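Local structure of phosphodiesterase (Candida albicans, 6CPU) at residues N126-T138 with P354-P367. The protein belongs to the cyclic nucleotide phosphodiesterase family of the HD superfamily, whose largely helical fold holds a metal site, here with zinc and magnesium ions. Residues are numbered along the deposited sequence; the frame is centred on the assembly and turned at random.
Sequences NRISRVGNWTGTT and PGTTNDFMIKFSAP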
loop_
_atom_site.group_PDB
_atom_site.type_symbol
_atom_site.label_atom_id
_atom_site.label_comp_id
_atom_site.label_asym_id
_atom_site.label_seq_id
_atom_site.Cartn_x
_atom_site.Cartn_y
_atom_site.Cartn_z
ATOM N N ASN A 126 14.616 1.619 -16.451
ATOM C CA ASN A 126 15.424 1.650 -15.238
ATOM C C ASN A 126 14.674 2.232 -14.046
ATOM O O ASN A 126 13.968 3.239 -14.169
ATOM C CB ASN A 126 16.722 2.440 -15.490
ATOM C CG ASN A 126 17.558 2.614 -14.237
ATOM O OD1 ASN A 126 17.340 3.532 -13.455
ATOM N ND2 ASN A 126 18.549 1.735 -14.054
ATOM N N ARG A 127 14.817 1.560 -12.906
ATOM C CA ARG A 127 14.144 1.908 -11.654
ATOM C C ARG A 127 14.391 3.337 -11.212
ATOM O O ARG A 127 13.478 4.025 -10.750
ATOM C CB ARG A 127 14.579 0.923 -10.559
ATOM C CG ARG A 127 14.232 1.284 -9.126
ATOM C CD ARG A 127 12.746 1.180 -8.807
ATOM N NE ARG A 127 12.473 1.708 -7.479
ATOM C CZ ARG A 127 11.262 1.921 -6.966
ATOM N NH1 ARG A 127 10.161 1.625 -7.651
ATOM N NH2 ARG A 127 11.154 2.424 -5.752
ATOM N N ILE A 128 15.625 3.805 -11.363
ATOM C CA ILE A 128 15.956 5.140 -10.909
ATOM C C ILE A 128 15.325 6.169 -11.836
ATOM O O ILE A 128 14.831 7.193 -11.366
ATOM C CB ILE A 128 17.492 5.349 -10.794
ATOM C CG1 ILE A 128 18.108 4.261 -9.899
ATOM C CG2 ILE A 128 17.811 6.730 -10.258
ATOM C CD1 ILE A 128 17.651 4.231 -8.461
ATOM N N SER A 129 15.316 5.889 -13.136
ATOM C CA SER A 129 14.585 6.715 -14.106
ATOM C C SER A 129 13.088 6.793 -13.739
ATOM O O SER A 129 12.479 7.870 -13.785
ATOM C CB SER A 129 14.732 6.130 -15.505
ATOM O OG SER A 129 14.160 6.950 -16.508
ATOM N N ARG A 130 12.517 5.646 -13.404
ATOM C CA ARG A 130 11.074 5.564 -13.086
ATOM C C ARG A 130 10.695 6.429 -11.882
ATOM O O ARG A 130 9.692 7.155 -11.909
ATOM C CB ARG A 130 10.648 4.131 -12.839
ATOM C CG ARG A 130 10.566 3.271 -14.082
ATOM C CD ARG A 130 9.825 1.964 -13.838
ATOM N NE ARG A 130 10.441 1.080 -12.852
ATOM C CZ ARG A 130 11.447 0.239 -13.088
ATOM N NH1 ARG A 130 12.036 0.178 -14.278
ATOM N NH2 ARG A 130 11.883 -0.532 -12.093
ATOM N N VAL A 131 11.495 6.362 -10.823
ATOM C CA VAL A 131 11.238 7.138 -9.620
ATOM C C VAL A 131 11.368 8.634 -9.932
ATOM O O VAL A 131 10.580 9.436 -9.456
ATOM C CB VAL A 131 12.155 6.706 -8.447
ATOM C CG1 VAL A 131 11.942 7.603 -7.237
ATOM C CG2 VAL A 131 11.923 5.240 -8.082
ATOM N N GLY A 132 12.369 9.005 -10.722
ATOM C CA GLY A 132 12.514 10.396 -11.143
ATOM C C GLY A 132 11.305 10.898 -11.931
ATOM O O GLY A 132 10.890 12.049 -11.756
ATOM N N ASN A 133 10.758 10.046 -12.790
ATOM C CA ASN A 133 9.561 10.396 -13.575
ATOM C C ASN A 133 8.399 10.695 -12.622
ATOM O O ASN A 133 7.746 11.745 -12.742
ATOM C CB ASN A 133 9.101 9.265 -14.495
ATOM C CG ASN A 133 10.083 8.913 -15.611
ATOM O OD1 ASN A 133 10.825 9.747 -16.137
ATOM N ND2 ASN A 133 10.027 7.646 -16.022
ATOM N N TRP A 134 8.127 9.762 -11.714
ATOM C CA TRP A 134 6.957 9.867 -10.824
ATOM C C TRP A 134 7.045 11.115 -9.958
ATOM O O TRP A 134 6.042 11.792 -9.747
ATOM C CB TRP A 134 6.828 8.658 -9.909
ATOM C CG TRP A 134 6.640 7.362 -10.607
ATOM C CD1 TRP A 134 5.953 7.132 -11.765
ATOM C CD2 TRP A 134 7.094 6.101 -10.148
ATOM N NE1 TRP A 134 5.991 5.782 -12.080
ATOM C CE2 TRP A 134 6.683 5.131 -11.097
ATOM C CE3 TRP A 134 7.832 5.692 -9.037
ATOM C CZ2 TRP A 134 6.974 3.778 -10.951
ATOM C CZ3 TRP A 134 8.139 4.342 -8.911
ATOM C CH2 TRP A 134 7.713 3.411 -9.863
ATOM N N THR A 135 8.244 11.398 -9.436
ATOM C CA THR A 135 8.430 12.486 -8.482
ATOM C C THR A 135 8.682 13.841 -9.160
ATOM O O THR A 135 8.732 14.861 -8.470
ATOM C CB THR A 135 9.626 12.211 -7.547
ATOM O OG1 THR A 135 10.784 11.982 -8.359
ATOM C CG2 THR A 135 9.374 11.019 -6.650
ATOM N N GLY A 136 8.878 13.855 -10.477
ATOM C CA GLY A 136 9.143 15.099 -11.206
ATOM C C GLY A 136 10.505 15.710 -10.915
ATOM O O GLY A 136 10.683 16.931 -11.008
ATOM N N THR A 137 11.464 14.866 -10.550
ATOM C CA THR A 137 12.798 15.360 -10.130
ATOM C C THR A 137 13.880 15.159 -11.187
ATOM O O THR A 137 15.013 15.634 -11.006
ATOM C CB THR A 137 13.236 14.729 -8.794
ATOM O OG1 THR A 137 13.214 13.297 -8.888
ATOM C CG2 THR A 137 12.326 15.182 -7.670
ATOM N N THR A 138 13.546 14.476 -12.282
ATOM C CA THR A 138 14.477 14.288 -13.409
ATOM C C THR A 138 13.957 14.874 -14.743
ATOM O O THR A 138 13.957 14.194 -15.780
ATOM C CB THR A 138 14.817 12.802 -13.610
ATOM O OG1 THR A 138 13.609 12.040 -13.763
ATOM C CG2 THR A 138 15.613 12.269 -12.427
ATOM N N PRO A 354 6.208 6.831 -3.977
ATOM C CA PRO A 354 7.122 6.712 -5.108
ATOM C C PRO A 354 8.500 6.111 -4.774
ATOM O O PRO A 354 9.341 5.976 -5.654
ATOM C CB PRO A 354 7.304 8.169 -5.542
ATOM C CG PRO A 354 7.266 8.899 -4.255
ATOM C CD PRO A 354 6.233 8.198 -3.425
ATOM N N GLY A 355 8.706 5.756 -3.523
ATOM C CA GLY A 355 9.940 5.115 -3.083
ATOM C C GLY A 355 10.998 6.114 -2.609
ATOM O O GLY A 355 12.177 5.774 -2.553
ATOM N N THR A 356 10.583 7.338 -2.276
ATOM C CA THR A 356 11.498 8.381 -1.761
ATOM C C THR A 356 11.181 8.723 -0.289
ATOM O O THR A 356 10.724 7.873 0.452
ATOM C CB THR A 356 11.487 9.633 -2.684
ATOM O OG1 THR A 356 10.183 10.204 -2.694
ATOM C CG2 THR A 356 11.864 9.280 -4.084
ATOM N N THR A 357 11.470 9.944 0.154
ATOM C CA THR A 357 11.203 10.398 1.513
ATOM C C THR A 357 10.784 11.853 1.441
ATOM O O THR A 357 11.080 12.520 0.444
ATOM C CB THR A 357 12.485 10.377 2.390
ATOM O OG1 THR A 357 13.470 11.237 1.795
ATOM C CG2 THR A 357 13.057 8.976 2.519
ATOM N N ASN A 358 10.149 12.364 2.493
ATOM C CA ASN A 358 9.819 13.793 2.555
ATOM C C ASN A 358 11.071 14.652 2.396
ATOM O O ASN A 358 11.074 15.618 1.633
ATOM C CB ASN A 358 9.048 14.161 3.833
ATOM C CG ASN A 358 7.580 13.758 3.780
ATOM O OD1 ASN A 358 7.020 13.565 2.711
ATOM N ND2 ASN A 358 6.955 13.633 4.940
ATOM N N ASP A 359 12.156 14.277 3.072
ATOM C CA ASP A 359 13.399 15.032 2.968
ATOM C C ASP A 359 13.885 15.174 1.528
ATOM O O ASP A 359 14.292 16.262 1.119
ATOM C CB ASP A 359 14.493 14.406 3.851
ATOM C CG ASP A 359 14.236 14.625 5.335
ATOM O OD1 ASP A 359 13.576 15.633 5.685
ATOM O OD2 ASP A 359 14.692 13.790 6.156
ATOM N N PHE A 360 13.822 14.094 0.755
ATOM C CA PHE A 360 14.258 14.135 -0.629
ATOM C C PHE A 360 13.349 15.044 -1.466
ATOM O O PHE A 360 13.831 15.854 -2.247
ATOM C CB PHE A 360 14.274 12.728 -1.235
ATOM C CG PHE A 360 14.368 12.719 -2.716
ATOM C CD1 PHE A 360 15.599 12.776 -3.345
ATOM C CD2 PHE A 360 13.208 12.703 -3.506
ATOM C CE1 PHE A 360 15.676 12.789 -4.719
ATOM C CE2 PHE A 360 13.290 12.715 -4.881
ATOM C CZ PHE A 360 14.526 12.759 -5.490
ATOM N N MET A 361 12.031 14.868 -1.310
ATOM C CA MET A 361 11.072 15.656 -2.094
ATOM C C MET A 361 11.244 17.155 -1.801
ATOM O O MET A 361 11.184 17.986 -2.725
ATOM C CB MET A 361 9.637 15.218 -1.801
ATOM C CG MET A 361 9.345 13.743 -2.060
ATOM S SD MET A 361 9.430 13.299 -3.784
ATOM C CE MET A 361 7.807 13.861 -4.316
ATOM N N ILE A 362 11.487 17.490 -0.533
ATOM C CA ILE A 362 11.697 18.886 -0.122
ATOM C C ILE A 362 13.014 19.421 -0.695
ATOM O O ILE A 362 13.050 20.461 -1.362
ATOM C CB ILE A 362 11.672 19.017 1.412
ATOM C CG1 ILE A 362 10.265 18.747 1.949
ATOM C CG2 ILE A 362 12.144 20.399 1.861
ATOM C CD1 ILE A 362 10.208 18.424 3.429
ATOM N N LYS A 363 14.101 18.699 -0.461
ATOM C CA LYS A 363 15.422 19.226 -0.820
ATOM C C LYS A 363 15.610 19.371 -2.328
ATOM O O LYS A 363 16.309 20.278 -2.772
ATOM C CB LYS A 363 16.529 18.370 -0.191
ATOM C CG LYS A 363 16.506 18.374 1.336
ATOM C CD LYS A 363 16.942 19.703 1.951
ATOM C CE LYS A 363 16.928 19.629 3.476
ATOM N NZ LYS A 363 17.458 20.860 4.130
ATOM N N PHE A 364 14.967 18.507 -3.120
ATOM C CA PHE A 364 15.060 18.575 -4.565
ATOM C C PHE A 364 13.867 19.280 -5.235
ATOM O O PHE A 364 13.748 19.266 -6.455
ATOM C CB PHE A 364 15.295 17.175 -5.141
ATOM C CG PHE A 364 16.659 16.641 -4.810
ATOM C CD1 PHE A 364 17.703 16.760 -5.717
ATOM C CD2 PHE A 364 16.919 16.119 -3.549
ATOM C CE1 PHE A 364 18.972 16.297 -5.395
ATOM C CE2 PHE A 364 18.190 15.671 -3.212
ATOM C CZ PHE A 364 19.212 15.763 -4.139
ATOM N N SER A 365 13.023 19.924 -4.435
ATOM C CA SER A 365 11.940 20.788 -4.958
ATOM C C SER A 365 11.010 20.010 -5.895
ATOM O O SER A 365 10.616 20.498 -6.953
ATOM C CB SER A 365 12.525 22.021 -5.671
ATOM O OG SER A 365 13.254 22.841 -4.770
ATOM N N ALA A 366 10.637 18.808 -5.479
ATOM C CA ALA A 366 9.712 17.996 -6.239
ATOM C C ALA A 366 8.364 18.731 -6.325
ATOM O O ALA A 366 7.952 19.370 -5.355
ATOM C CB ALA A 366 9.515 16.648 -5.569
ATOM N N PRO A 367 7.695 18.657 -7.483
ATOM C CA PRO A 367 6.405 19.327 -7.631
ATOM C C PRO A 367 5.444 19.124 -6.466
ATOM O O PRO A 367 4.852 20.096 -5.990
ATOM C CB PRO A 367 5.896 18.743 -8.945
ATOM C CG PRO A 367 7.170 18.723 -9.771
ATOM C CD PRO A 367 8.203 18.217 -8.798
HETATM O O HOH W 1 13.213 3.780 -4.459
HETATM O O HOH W 2 15.295 17.722 -8.767
#
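Thr135, in the last turn of helix 127-135, turns its methyl group into a pocket of Pro354, Thr356 and Met361, the tightly packed part of this contact. Thr135 CG2 lies 3.7 Å from both Pro354 CB and Met361 SD, a methyl small enough to fit between the proline ring and the bent methionine chain. The first torsion (chi1 56°) places Thr135 OG1 between backbone N and carbonyl carbon, where it donates to Val131 O at 2.8 Å. That carbonyl also receives Thr135 N, the two donors arriving from opposite faces of its plane. Thr137 OG1 in turn donates to Thr135 OG1, linking the two hydroxyls that lie at the edge of the Phe360 ring. Thr137 OG1 is 3.7 Å from Phe360 CZ, while Thr137 CG2 touches Ala366 CB. Val131 CG1 packs 3.6 Å from Thr356 CG2; beside it the buried Pro354 O lies among the Val131 methyls and the Trp134 edge, with Arg127 NH2 nearby but not bonded, and has no hydrogen-bond partner.

No direct hydrogen bond crosses between the segments. A water bridges buried Arg127 and Gly355, accepting from Arg127 NH2 and donating to Gly355 O. Arg127 also pairs with Glu486 and Asp41 and bonds Asn271 through NH2. The more open side holds the partly exposed Gly136, Thr137 and Pro367. Gly136 ends the helix in a Schellman motif; its positive phi suits glycine, and lacking a side chain it lets Pro367 CD pack against the carbonyls of Thr135 and Gly136.

The contact thus joins helix 127-135 to the phosphodiesterase family region near the metals, the Pro354 side chain lying about 9 Å from the magnesium ion and about 11 Å from the zinc ion. Helix 165-173 brings Met165 against Thr135, Pro354 and Met361, while Leu490 of helix 470-495 touches Val131 and Phe360, and helix 377-394 meets Pro354 through Leu378.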